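Local coordinates for protein putative isochorismatase (Bordetella bronchiseptica, PDB 3UAO) that probably catalyses the hydrolysis of maleamate to maleate and ammonia, a step in the bacterial breakdown of nicotinate (vitamin B3), at residues Asp51-Phe56 / Ser122-Gln127; Ile93-Asp98 / Gly111-Lys116; Asp101-Ser106 / Lys139-Ala144; Gly133-Arg138 / Thr148-Trp153; Thr161-Gly166 / Leu188-Cys193. One frame throughout, in Å; residues are numbered along the deposited sequence.

Contact 1 (Asp51-Phe56 / Ser122-Gln127)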
# COMPACT_ATOMS: atom_id res chain seq x y z
N ASP A 51 -5.33 -19.41 0.82
CA ASP A 51 -5.91 -19.96 2.05
C ASP A 51 -6.47 -21.36 2.00
O ASP A 51 -7.39 -21.70 2.74
CB ASP A 51 -6.99 -19.01 2.58
CG ASP A 51 -6.46 -17.67 2.93
OD1 ASP A 51 -5.22 -17.53 3.03
OD2 ASP A 51 -7.29 -16.76 3.09
N PHE A 52 -5.92 -22.22 1.16
CA PHE A 52 -6.31 -23.62 1.22
C PHE A 52 -5.64 -24.28 2.42
O PHE A 52 -4.70 -25.06 2.27
CB PHE A 52 -5.96 -24.35 -0.08
CG PHE A 52 -7.04 -24.29 -1.11
CD1 PHE A 52 -8.35 -24.02 -0.74
CD2 PHE A 52 -6.76 -24.56 -2.45
CE1 PHE A 52 -9.34 -24.02 -1.70
CE2 PHE A 52 -7.74 -24.57 -3.38
CZ PHE A 52 -9.03 -24.31 -3.03
N VAL A 53 -6.17 -23.97 3.61
CA VAL A 53 -5.58 -24.37 4.89
C VAL A 53 -6.54 -25.31 5.60
O VAL A 53 -7.74 -25.27 5.32
CB VAL A 53 -5.20 -23.14 5.77
CG1 VAL A 53 -4.22 -22.25 5.02
CG2 VAL A 53 -6.41 -22.35 6.19
N ASN A 54 -6.03 -26.17 6.48
CA ASN A 54 -6.84 -27.26 7.09
C ASN A 54 -8.22 -26.77 7.63
O ASN A 54 -9.21 -27.49 7.55
CB ASN A 54 -6.07 -27.97 8.22
CG ASN A 54 -4.83 -28.74 7.73
OD1 ASN A 54 -3.72 -28.60 8.28
ND2 ASN A 54 -5.01 -29.54 6.70
N GLY A 55 -8.27 -25.57 8.19
CA GLY A 55 -9.49 -25.06 8.77
C GLY A 55 -10.56 -24.69 7.75
O GLY A 55 -11.74 -24.72 8.06
N PHE A 56 -10.15 -24.34 6.54
CA PHE A 56 -11.10 -24.10 5.42
C PHE A 56 -11.47 -25.38 4.62
O PHE A 56 -12.47 -25.40 3.90
CB PHE A 56 -10.54 -23.03 4.48
CG PHE A 56 -10.67 -21.64 5.02
CD1 PHE A 56 -11.79 -20.89 4.77
CD2 PHE A 56 -9.67 -21.10 5.77
CE1 PHE A 56 -11.91 -19.61 5.29
CE2 PHE A 56 -9.78 -19.83 6.29
CZ PHE A 56 -10.90 -19.08 6.05
N SER A 122 -4.50 -23.50 10.68
CA SER A 122 -3.96 -22.43 9.85
C SER A 122 -2.98 -22.95 8.80
O SER A 122 -2.61 -22.21 7.92
CB SER A 122 -3.26 -21.41 10.73
OG SER A 122 -1.98 -21.87 11.14
N ALA A 123 -2.56 -24.20 8.92
CA ALA A 123 -1.56 -24.76 8.02
C ALA A 123 -2.11 -25.07 6.64
O ALA A 123 -3.27 -25.48 6.49
CB ALA A 123 -0.97 -26.04 8.62
N ILE A 124 -1.25 -24.93 5.63
CA ILE A 124 -1.57 -25.39 4.27
C ILE A 124 -1.84 -26.90 4.22
O ILE A 124 -1.18 -27.68 4.88
CB ILE A 124 -0.46 -25.01 3.29
CG1 ILE A 124 -0.45 -23.49 3.11
CG2 ILE A 124 -0.68 -25.76 1.97
CD1 ILE A 124 0.62 -22.96 2.13
N VAL A 125 -2.84 -27.29 3.43
CA VAL A 125 -3.33 -28.67 3.43
C VAL A 125 -2.27 -29.55 2.80
O VAL A 125 -1.70 -29.16 1.80
CB VAL A 125 -4.67 -28.84 2.66
CG1 VAL A 125 -5.78 -28.02 3.33
CG2 VAL A 125 -4.51 -28.48 1.19
N PRO A 126 -2.01 -30.73 3.38
CA PRO A 126 -0.92 -31.58 2.89
C PRO A 126 -0.97 -31.79 1.39
O PRO A 126 0.09 -31.86 0.78
CB PRO A 126 -1.13 -32.90 3.63
CG PRO A 126 -1.80 -32.49 4.91
CD PRO A 126 -2.76 -31.40 4.46
N GLN A 127 -2.17 -31.85 0.82
CA GLN A 127 -2.36 -31.96 -0.63
C GLN A 127 -1.61 -30.91 -1.46
O GLN A 127 -1.25 -31.17 -2.62
CB GLN A 127 -3.85 -31.84 -0.97
CG GLN A 127 -4.73 -32.92 -0.38
CD GLN A 127 -5.51 -32.49 0.85
OE1 GLN A 127 -6.09 -31.42 0.88
NE2 GLN A 127 -5.56 -33.35 1.86
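Val53 and Ile124 are bridged backbone to backbone, their CA atoms 4.2 Å apart, and a hydrogen bond lies on each side of the pair. Asn54 N donates to Ala123 O at 2.8 Å, nearly along the C=O axis. Val125 N donates to Phe52 O at 3.1 Å and meets it in the carbonyl plane. A weak bond from Val53 N to Asp51 O makes Phe52 the centre of an inverse gamma turn, and Val53 then takes the N-cap position of helix 54-57. This sharp exit from strand 45-50 lies at the C-terminal edge of the parallel, Rossmann-like sheet. There Asp51 forms a salt bridge with Lys139, consistent with the Asp-Lys-Cys active site of cysteine hydrolases in the isochorismatase family.

Van der Waals contacts suit the compact branched residues: methyls rest on carbonyl oxygens and, at Ile124, on another side chain. Val53 turns CG1 anti to its own carbonyl carbon (chi1 -58°), which sets that methyl 3.3 Å from Ser122 O and 4.4 Å from Ile124 CG1. Val125 lays both methyls against Phe52 O, with CG1 at 3.3 Å, and the same methyl comes 3.6 Å from Val53 C. The Phe52 ring itself leads away, to Ile71 and Thr74 of helix 67-84. At the outer margin the Asn54 side chain slides past Val125 in the opposite direction and crosses that of Pro126 at about a right angle.

Contact 2 (Ile93-Asp98 / Gly111-Lys116)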
# COMPACT_ATOMS: atom_id res chain seq x y z
N ILE A 93 -3.94 -17.30 6.45
CA ILE A 93 -4.33 -16.33 7.46
C ILE A 93 -3.59 -16.72 8.72
O ILE A 93 -3.59 -17.90 9.12
CB ILE A 93 -5.84 -16.26 7.67
CG1 ILE A 93 -6.51 -15.68 6.41
CG2 ILE A 93 -6.24 -15.31 8.83
CD1 ILE A 93 -8.05 -15.70 6.42
N VAL A 94 -2.86 -15.75 9.28
CA VAL A 94 -2.14 -15.92 10.55
C VAL A 94 -2.24 -14.68 11.43
O VAL A 94 -1.81 -13.58 11.04
CB VAL A 94 -0.66 -16.20 10.31
CG1 VAL A 94 0.12 -16.14 11.67
CG2 VAL A 94 -0.44 -17.53 9.60
N TYR A 95 -2.78 -14.85 12.63
CA TYR A 95 -2.68 -13.82 13.68
C TYR A 95 -1.63 -14.21 14.71
O TYR A 95 -1.23 -15.37 14.78
CB TYR A 95 -4.02 -13.68 14.39
CG TYR A 95 -5.11 -13.02 13.56
CD1 TYR A 95 -5.42 -11.67 13.71
CD2 TYR A 95 -5.86 -13.75 12.67
CE1 TYR A 95 -6.42 -11.06 12.97
CE2 TYR A 95 -6.87 -13.14 11.90
CZ TYR A 95 -7.14 -11.80 12.07
OH TYR A 95 -8.12 -11.19 11.34
N ALA A 96 -1.22 -13.21 15.51
CA ALA A 96 -0.33 -13.42 16.65
C ALA A 96 -1.01 -14.23 17.76
O ALA A 96 -2.18 -14.03 18.04
CB ALA A 96 0.19 -12.06 17.21
N ASP A 97 -0.21 -15.11 18.37
CA ASP A 97 -0.62 -16.01 19.47
C ASP A 97 -1.41 -15.29 20.58
O ASP A 97 -2.41 -15.83 21.06
CB ASP A 97 0.60 -16.72 20.08
CG ASP A 97 1.13 -17.86 19.20
OD1 ASP A 97 0.57 -18.12 18.10
OD2 ASP A 97 2.13 -18.51 19.61
N ASP A 98 -0.99 -14.08 20.93
CA ASP A 98 -1.68 -13.29 21.95
C ASP A 98 -2.79 -12.34 21.41
O ASP A 98 -3.21 -11.41 22.10
CB ASP A 98 -0.65 -12.50 22.82
CG ASP A 98 0.11 -11.42 22.04
OD1 ASP A 98 -0.07 -11.32 20.80
OD2 ASP A 98 0.91 -10.69 22.67
N GLY A 111 -13.66 -16.42 14.55
CA GLY A 111 -12.87 -17.65 14.48
C GLY A 111 -11.57 -17.57 13.70
O GLY A 111 -10.72 -18.46 13.80
N MET A 112 -11.41 -16.51 12.91
CA MET A 112 -10.17 -16.25 12.20
C MET A 112 -9.07 -15.93 13.16
O MET A 112 -7.92 -16.04 12.83
CB MET A 112 -10.31 -15.03 11.31
CG MET A 112 -11.41 -15.11 10.29
SD MET A 112 -10.98 -16.11 8.87
CE MET A 112 -11.75 -17.66 9.34
N LEU A 113 -9.44 -15.49 14.35
CA LEU A 113 -8.50 -15.10 15.35
C LEU A 113 -7.82 -16.30 15.95
O LEU A 113 -6.87 -16.14 16.68
CB LEU A 113 -9.24 -14.34 16.46
CG LEU A 113 -8.40 -13.56 17.45
CD1 LEU A 113 -7.68 -12.45 16.69
CD2 LEU A 113 -9.30 -13.03 18.57
N THR A 114 -8.35 -17.50 15.69
CA THR A 114 -7.78 -18.73 16.21
C THR A 114 -6.79 -19.31 15.23
O THR A 114 -6.13 -20.28 15.55
CB THR A 114 -8.87 -19.78 16.44
OG1 THR A 114 -9.31 -20.30 15.18
CG2 THR A 114 -10.07 -19.17 17.21
N LEU A 115 -6.69 -18.72 14.04
CA LEU A 115 -5.70 -19.10 13.03
C LEU A 115 -4.28 -18.62 13.37
O LEU A 115 -3.80 -17.62 12.86
CB LEU A 115 -6.12 -18.59 11.65
CG LEU A 115 -7.39 -19.29 11.14
CD1 LEU A 115 -7.84 -18.82 9.74
CD2 LEU A 115 -7.24 -20.86 11.18
N LYS A 116 -3.59 -19.38 14.22
CA LYS A 116 -2.31 -18.99 14.75
C LYS A 116 -1.22 -19.74 13.97
O LYS A 116 -1.50 -20.65 13.20
CB LYS A 116 -2.25 -19.28 16.23
CG LYS A 116 -3.48 -18.80 17.01
CD LYS A 116 -3.70 -17.31 16.90
CE LYS A 116 -4.41 -16.74 18.14
NZ LYS A 116 -4.64 -15.27 17.98
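Leu113 lays its CD1 methyl over one face of the Tyr95 ring, 3.8 Å above the plane and offset toward the rim, a CH-pi contact in which the two side chains cross at about a right angle. Beside it, Met112 O comes obliquely to within 3.1 Å of Tyr95 CD2. A phenol suits this place because its flat ring packs against leucine while its hydroxyl bonds to Asn103 OD1.

Lys116 bends at chi2 (-60°), folding its chain back so that NZ donates to Ala96 O at 2.8 Å and to Leu113 O of its own segment at 2.7 Å. A salt bridge to Asp99 gives the ammonium group a third partner, and a lysine is long enough to reach all three. Tyr95 N donates to Leu115 O at 3.0 Å, and the same oxygen receives a CA-H contact from Val94. Deeper in, Ile93 CD1 touches Met112 SD at 3.8 Å, and Ile93 CB meets Leu115 CD1 at 3.9 Å.

Behind this shell, Thr114 OG1 donates to Gly111 O, within the 3-10 segment that carries Met112 and Leu113. The Met112 side chain lies about 6 Å from a bound acetate, probably from the crystallisation liquor. The whole is a 3-10 turn, followed by an inverse gamma turn at Leu115, folded onto the chain leaving the C-terminal end of strand 87-93 in the parallel sheet of the isochorismatase fold.

Contact 3 (Asp101-Ser106 / Lys139-Ala144)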
# COMPACT_ATOMS: atom_id res chain seq x y z
N ASP A 101 -2.40 -8.57 16.96
CA ASP A 101 -2.87 -8.00 15.71
C ASP A 101 -4.35 -8.28 15.42
O ASP A 101 -4.74 -8.26 14.27
CB ASP A 101 -2.00 -8.52 14.56
CG ASP A 101 -1.92 -10.01 14.49
OD1 ASP A 101 -2.41 -10.71 15.41
OD2 ASP A 101 -1.32 -10.49 13.53
N GLY A 102 -5.14 -8.56 16.46
CA GLY A 102 -6.61 -8.74 16.36
C GLY A 102 -7.19 -7.48 15.73
O GLY A 102 -6.78 -6.37 16.10
N ASN A 103 -8.10 -7.61 14.77
CA ASN A 103 -8.42 -6.47 13.91
C ASN A 103 -9.92 -6.35 13.63
O ASN A 103 -10.72 -6.85 14.41
CB ASN A 103 -7.53 -6.49 12.65
CG ASN A 103 -7.80 -7.67 11.76
OD1 ASN A 103 -8.74 -8.45 12.01
ND2 ASN A 103 -6.97 -7.82 10.70
N ILE A 104 -10.32 -5.65 12.57
CA ILE A 104 -11.74 -5.45 12.30
C ILE A 104 -12.30 -6.75 11.72
O ILE A 104 -13.30 -7.28 12.20
CB ILE A 104 -11.95 -4.26 11.38
CG1 ILE A 104 -11.22 -3.05 11.94
CG2 ILE A 104 -13.42 -3.91 11.22
CD1 ILE A 104 -11.61 -2.75 13.39
N PHE A 105 -11.61 -7.32 10.72
CA PHE A 105 -11.98 -8.62 10.17
C PHE A 105 -12.29 -9.68 11.22
O PHE A 105 -13.25 -10.47 11.04
CB PHE A 105 -10.80 -9.12 9.34
CG PHE A 105 -11.09 -10.34 8.50
CD1 PHE A 105 -12.34 -10.58 7.95
CD2 PHE A 105 -10.06 -11.20 8.20
CE1 PHE A 105 -12.57 -11.70 7.13
CE2 PHE A 105 -10.29 -12.33 7.40
CZ PHE A 105 -11.55 -12.58 6.88
N SER A 106 -11.45 -9.77 12.27
CA SER A 106 -11.63 -10.79 13.32
C SER A 106 -12.67 -10.42 14.41
O SER A 106 -12.90 -11.19 15.32
CB SER A 106 -10.30 -11.18 14.00
OG SER A 106 -9.74 -10.14 14.77
N LYS A 139 -1.19 -13.34 6.26
CA LYS A 139 -2.04 -12.20 6.21
C LYS A 139 -3.00 -12.28 7.37
O LYS A 139 -3.24 -13.36 7.90
CB LYS A 139 -2.77 -12.16 4.86
CG LYS A 139 -3.84 -13.27 4.62
CD LYS A 139 -4.05 -13.46 3.13
CE LYS A 139 -5.24 -14.36 2.76
NZ LYS A 139 -6.49 -14.03 3.55
N SER A 140 -3.50 -11.12 7.78
CA SER A 140 -4.53 -11.03 8.77
C SER A 140 -5.77 -10.36 8.17
O SER A 140 -6.66 -9.97 8.90
CB SER A 140 -4.01 -10.19 9.93
OG SER A 140 -3.40 -8.99 9.45
N THR A 141 -5.81 -10.21 6.84
CA THR A 141 -6.97 -9.64 6.12
C THR A 141 -7.38 -10.59 4.98
O THR A 141 -6.68 -11.58 4.73
CB THR A 141 -6.58 -8.31 5.54
OG1 THR A 141 -5.40 -8.48 4.75
CG2 THR A 141 -6.25 -7.36 6.68
N PRO A 142 -8.51 -10.32 4.30
CA PRO A 142 -8.95 -11.20 3.21
C PRO A 142 -8.00 -11.35 2.01
O PRO A 142 -7.80 -12.48 1.51
CB PRO A 142 -10.27 -10.57 2.74
CG PRO A 142 -10.71 -9.72 3.86
CD PRO A 142 -9.50 -9.25 4.57
N SER A 143 -7.43 -10.25 1.54
CA SER A 143 -6.61 -10.28 0.31
C SER A 143 -5.16 -10.66 0.54
O SER A 143 -4.54 -10.17 1.43
CB SER A 143 -6.63 -8.91 -0.36
OG SER A 143 -5.59 -8.78 -1.32
N ALA A 144 -4.61 -11.50 -0.32
CA ALA A 144 -3.20 -11.93 -0.19
C ALA A 144 -2.23 -10.78 -0.49
O ALA A 144 -0.99 -10.94 -0.33
CB ALA A 144 -2.90 -13.14 -1.12
O HOH W 1 -4.07 -7.43 11.82
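Asn103 reaches across to Ser140 while also heading a capping box with Ser106, the motif that leads into helix 105-108. Its CG sits between the backbone N and the carbonyl carbon, and this chi1 of 66° swings the amide toward Ser140 while OD1 faces Ser106 N. OD1 accepts from Ser106 N at 3.0 Å, and in return Ser106 OG accepts from Asn103 N. ND2 donates to Ser140 O at 2.8 Å; that oxygen lies in the amide plane, yet the donor stands well above the carbonyl plane of Ser140 (42°). Asparagine suits the place because one short, flat group caps a helix and grips a neighbouring loop.

With CG anti to the backbone N (chi1 -170°), the ring of Phe105, in helix 105-108, extends to the loop after strand 135-139. Pro142 CD rests 4.1 Å above the ring, over its centre, in a CH-pi contact, whereas Ser140 O lies at the ring edge, 3.7 Å from Phe105 CD2. Met181 of the third subunit packs on both Phe105 and Pro142, and Gly102 O is bonded to Gln156 of the second subunit, so the contact is embedded in the tetramer. Within the loop Lys139 NZ donates to Thr141 O at 2.7 Å and also to Pro142 O. Next to the amide a water bridges the segments, donating to Asp101 O at 2.7 Å and hydrogen-bonded to Ser140 OG at 2.9 Å.

Contact 4 (Gly133-Arg138 / Thr148-Trp153)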
# COMPACT_ATOMS: atom_id res chain seq x y z
N GLY A 133 11.23 -22.23 -2.97
CA GLY A 133 11.13 -21.06 -3.86
C GLY A 133 9.71 -20.52 -4.01
O GLY A 133 9.50 -19.49 -4.65
N GLU A 134 8.76 -21.24 -3.45
CA GLU A 134 7.37 -20.87 -3.50
C GLU A 134 7.05 -20.11 -2.21
O GLU A 134 7.39 -20.55 -1.11
CB GLU A 134 6.48 -22.11 -3.61
CG GLU A 134 6.65 -22.90 -4.89
CD GLU A 134 5.76 -24.13 -4.94
OE1 GLU A 134 5.05 -24.41 -3.95
OE2 GLU A 134 5.79 -24.82 -5.98
N TYR A 135 6.39 -18.97 -2.38
CA TYR A 135 6.32 -17.95 -1.36
C TYR A 135 5.07 -18.14 -0.54
O TYR A 135 3.98 -18.31 -1.10
CB TYR A 135 6.32 -16.57 -2.03
CG TYR A 135 6.29 -15.39 -1.09
CD1 TYR A 135 7.06 -15.37 0.06
CD2 TYR A 135 5.51 -14.31 -1.36
CE1 TYR A 135 7.03 -14.30 0.91
CE2 TYR A 135 5.48 -13.23 -0.51
CZ TYR A 135 6.26 -13.23 0.62
OH TYR A 135 6.22 -12.14 1.48
N VAL A 136 5.23 -18.12 0.78
CA VAL A 136 4.10 -18.28 1.70
C VAL A 136 3.85 -16.92 2.28
O VAL A 136 4.65 -16.39 3.02
CB VAL A 136 4.41 -19.30 2.83
CG1 VAL A 136 3.20 -19.53 3.72
CG2 VAL A 136 4.93 -20.64 2.22
N VAL A 137 2.74 -16.33 1.90
CA VAL A 137 2.43 -15.03 2.39
C VAL A 137 1.39 -15.20 3.49
O VAL A 137 0.42 -15.95 3.36
CB VAL A 137 2.04 -14.05 1.25
CG1 VAL A 137 1.15 -14.65 0.32
CG2 VAL A 137 1.40 -12.81 1.81
N ARG A 138 1.66 -14.52 4.62
CA ARG A 138 0.83 -14.55 5.80
C ARG A 138 0.09 -13.26 5.86
O ARG A 138 0.64 -12.20 5.57
CB ARG A 138 1.67 -14.68 7.05
CG ARG A 138 2.19 -16.11 7.31
CD ARG A 138 3.52 -16.03 8.07
NE ARG A 138 4.05 -17.35 8.38
CZ ARG A 138 5.06 -17.95 7.75
NH1 ARG A 138 5.71 -17.36 6.74
NH2 ARG A 138 5.45 -19.17 8.16
N THR A 148 0.94 -7.05 2.76
CA THR A 148 1.86 -8.13 2.52
C THR A 148 2.77 -7.71 1.39
O THR A 148 2.62 -6.64 0.79
CB THR A 148 1.14 -9.42 2.04
OG1 THR A 148 0.85 -9.32 0.64
CG2 THR A 148 -0.16 -9.71 2.84
N MET A 149 3.72 -8.56 1.08
CA MET A 149 4.70 -8.27 0.05
C MET A 149 4.39 -8.95 -1.27
O MET A 149 5.24 -8.98 -2.16
CB MET A 149 6.09 -8.70 0.54
CG MET A 149 6.65 -7.81 1.62
SD MET A 149 7.32 -6.30 0.92
CE MET A 149 8.77 -6.86 0.07
N LEU A 150 3.15 -9.44 -1.44
CA LEU A 150 2.80 -10.21 -2.65
C LEU A 150 3.03 -9.39 -3.92
O LEU A 150 3.70 -9.88 -4.85
CB LEU A 150 1.38 -10.79 -2.63
CG LEU A 150 1.11 -11.84 -3.71
CD1 LEU A 150 2.19 -12.87 -3.79
CD2 LEU A 150 -0.25 -12.58 -3.53
N ALA A 151 2.52 -8.15 -3.98
CA ALA A 151 2.65 -7.37 -5.21
C ALA A 151 4.12 -7.30 -5.60
O ALA A 151 4.47 -7.49 -6.73
CB ALA A 151 2.09 -5.98 -5.05
N ALA A 152 4.98 -7.00 -4.65
CA ALA A 152 6.39 -6.75 -4.97
C ALA A 152 7.12 -8.07 -5.30
O ALA A 152 8.02 -8.09 -6.16
CB ALA A 152 7.07 -5.99 -3.83
N TRP A 153 6.70 -9.17 -4.67
CA TRP A 153 7.25 -10.49 -4.96
C TRP A 153 6.98 -10.85 -6.39
O TRP A 153 7.85 -11.36 -7.09
CB TRP A 153 6.63 -11.52 -4.03
CG TRP A 153 7.28 -12.85 -4.05
CD1 TRP A 153 8.35 -13.23 -3.33
CD2 TRP A 153 6.87 -13.98 -4.80
NE1 TRP A 153 8.66 -14.54 -3.59
CE2 TRP A 153 7.76 -15.02 -4.50
CE3 TRP A 153 5.85 -14.21 -5.72
CZ2 TRP A 153 7.66 -16.28 -5.09
CZ3 TRP A 153 5.75 -15.46 -6.29
CH2 TRP A 153 6.65 -16.47 -5.97
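Tyr135 and Trp153 stack face to face where helix 150-156 packs on strand 135-139, an outermost strand of the parallel sheet within this chain, in the alpha/beta layering of the Rossmann-like fold. The Tyr135 ring and the five-membered ring of Trp153 have centroids 4.1 Å apart and planes inclined by 18°. Each residue has CG anti to its backbone N (chi1 -179° for Tyr135), and the two side chains slide past each other in opposite directions. In consequence Tyr135 CB also lies over the indole, 3.3 Å from Trp153 CE2, as a CH-pi contact. Large flat residues suit this place, since they span the gap between strand and helix over a broad area.

Gly133 O approaches the indole edge in plane, 3.7 Å from Trp153 CZ2. The backbone of Gly133 adopts a positive phi (97°) that would press a CB against the preceding carbonyl, so glycine fits there. The indole NE1 is bonded to Ala100 O of the second subunit, which places the pair at a subunit interface; Arg157 of the same chain adds a cation-pi contact with Trp153. At the far end of the phenol, Tyr135 OH comes 3.6 Å from Met149 CB.

Met149 is the N-cap residue of the helix, and Thr148 before it forms an ST turn: its OG1 accepts from Leu150 N at 3.1 Å and is also bonded to Ala144 O. Thr148 presents CB to the strand, 3.4 Å from Val137 CG2.

Contact 5 (Thr161-Gly166 / Leu188-Cys193)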
# COMPACT_ATOMS: atom_id res chain seq x y z
N THR A 161 0.45 -12.35 -15.78
CA THR A 161 -0.81 -13.03 -15.51
C THR A 161 -0.69 -14.00 -14.31
O THR A 161 0.22 -14.83 -14.22
CB THR A 161 -1.23 -13.85 -16.75
OG1 THR A 161 -1.40 -12.99 -17.89
CG2 THR A 161 -2.51 -14.64 -16.48
N LEU A 162 -1.64 -13.92 -13.40
CA LEU A 162 -1.65 -14.71 -12.19
C LEU A 162 -2.88 -15.61 -12.12
O LEU A 162 -4.00 -15.16 -12.09
CB LEU A 162 -1.66 -13.73 -10.99
CG LEU A 162 -1.64 -14.30 -9.57
CD1 LEU A 162 -0.29 -15.05 -9.39
CD2 LEU A 162 -1.88 -13.24 -8.51
N LEU A 163 -2.66 -16.92 -12.06
CA LEU A 163 -3.75 -17.85 -11.88
C LEU A 163 -4.10 -17.85 -10.39
O LEU A 163 -3.21 -17.83 -9.54
CB LEU A 163 -3.35 -19.25 -12.36
CG LEU A 163 -3.30 -19.50 -13.90
CD1 LEU A 163 -2.15 -18.74 -14.60
CD2 LEU A 163 -3.22 -20.98 -14.20
N VAL A 164 -5.38 -17.80 -10.06
CA VAL A 164 -5.82 -17.85 -8.67
C VAL A 164 -6.69 -19.07 -8.36
O VAL A 164 -7.61 -19.41 -9.09
CB VAL A 164 -6.61 -16.57 -8.25
CG1 VAL A 164 -7.04 -16.68 -6.79
CG2 VAL A 164 -5.75 -15.35 -8.44
N ALA A 165 -6.36 -19.70 -7.24
CA ALA A 165 -7.12 -20.76 -6.64
C ALA A 165 -7.29 -20.43 -5.16
O ALA A 165 -6.61 -19.57 -4.65
CB ALA A 165 -6.36 -22.06 -6.78
N GLY A 166 -8.19 -21.13 -4.46
CA GLY A 166 -8.28 -21.05 -3.03
C GLY A 166 -9.69 -20.96 -2.52
O GLY A 166 -10.65 -21.27 -3.22
N LEU A 188 -6.39 -14.73 -13.61
CA LEU A 188 -7.07 -15.85 -14.24
C LEU A 188 -7.66 -16.69 -13.11
O LEU A 188 -6.96 -17.48 -12.45
CB LEU A 188 -6.06 -16.67 -15.05
CG LEU A 188 -6.57 -17.56 -16.19
CD1 LEU A 188 -5.39 -18.22 -16.91
CD2 LEU A 188 -7.60 -18.59 -15.74
N VAL A 189 -8.96 -16.52 -12.87
CA VAL A 189 -9.64 -17.26 -11.81
C VAL A 189 -10.01 -18.68 -12.28
O VAL A 189 -10.80 -18.86 -13.19
CB VAL A 189 -10.86 -16.51 -11.29
CG1 VAL A 189 -11.52 -17.31 -10.16
CG2 VAL A 189 -10.41 -15.12 -10.79
N LEU A 190 -9.38 -19.66 -11.67
CA LEU A 190 -9.67 -21.04 -11.93
C LEU A 190 -11.01 -21.39 -11.29
O LEU A 190 -11.07 -21.68 -10.10
CB LEU A 190 -8.57 -21.90 -11.33
CG LEU A 190 -7.20 -22.12 -11.97
CD1 LEU A 190 -7.11 -21.64 -13.46
CD2 LEU A 190 -6.01 -21.63 -11.07
N SER A 191 -12.09 -21.35 -12.08
CA SER A 191 -13.46 -21.53 -11.59
C SER A 191 -13.70 -22.85 -10.87
O SER A 191 -14.61 -22.92 -10.05
CB SER A 191 -14.48 -21.42 -12.72
OG SER A 191 -14.22 -22.37 -13.76
N ASP A 192 -12.91 -23.88 -11.21
CA ASP A 192 -13.04 -25.19 -10.60
C ASP A 192 -11.98 -25.40 -9.53
O ASP A 192 -11.91 -26.49 -8.96
CB ASP A 192 -13.07 -26.33 -11.67
CG ASP A 192 -11.79 -26.44 -12.51
OD1 ASP A 192 -11.06 -25.42 -12.68
OD2 ASP A 192 -11.49 -27.55 -13.02
N CYS A 193 -11.20 -24.36 -9.23
CA CYS A 193 -10.18 -24.39 -8.19
C CYS A 193 -10.37 -23.34 -7.09
O CYS A 193 -9.48 -23.11 -6.23
CB CYS A 193 -8.82 -24.18 -8.81
SG CYS A 193 -8.29 -25.52 -9.86
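Leu163 and Leu188 lie side by side on one face of the sheet, pointing the same way, with Leu163 CG 3.9 Å from Leu188 CD1. Leu190 fills the notch next to them. Its CD2 methyl settles 3.8 Å from Leu163 CB and 3.4 Å from Val164 O, and its CD1 reaches Leu163 CD2. Ala222 of helix 219-224 packs on Leu188 and Leu190. Val164 and Val189 form the matching pair on the other face, where valine suits the extended backbone.

These are neighbouring parallel strands, joined in the chain by helix 174-182 as a beta-alpha-beta crossover in the core of the Rossmann-like sheet. Their axes incline by 27°. Leu188 uses both its backbone groups, N donating to Leu162 O and O accepting from Val164 N, each at 2.9 Å; Leu190 N then donates to Val164 O at 3.1 Å.

A type I turn, closed by Cys193 N to Leu190 O, runs from Leu190 to Cys193 and takes the chain through a corner, back against the first strand at Ala165. The small methyl of Ala165 fits into the hollow beside the turn, 3.3 Å from Cys193 O and 3.8 Å from Cys193 CB. The same oxygen accepts from Gly166 N at 3.0 Å. Gly166 has backbone angles that would force a CB against the carbonyl before it, and the ring of Phe52 packs against its backbone.

Overall arrangement
From the N terminus, contact 1 closes the long loop between the end of strand 45-50 and the chain at 122-127, and contact 2, which ties the exit of strand 87-93 to residues 111-116, is nested inside it. Contact 3 crosses both, its segments alternating with theirs, and joins segment 101-106, leading into helix 105-108, to the loop after strand 135-139. Contact 4 in turn crosses contact 3, packing helix 150-156 on strand 135-139, and both touch the second subunit. Contact 5 follows in series, pairing strands 161-167 and 186-195. Contact 1 touches both contact 3 and contact 5.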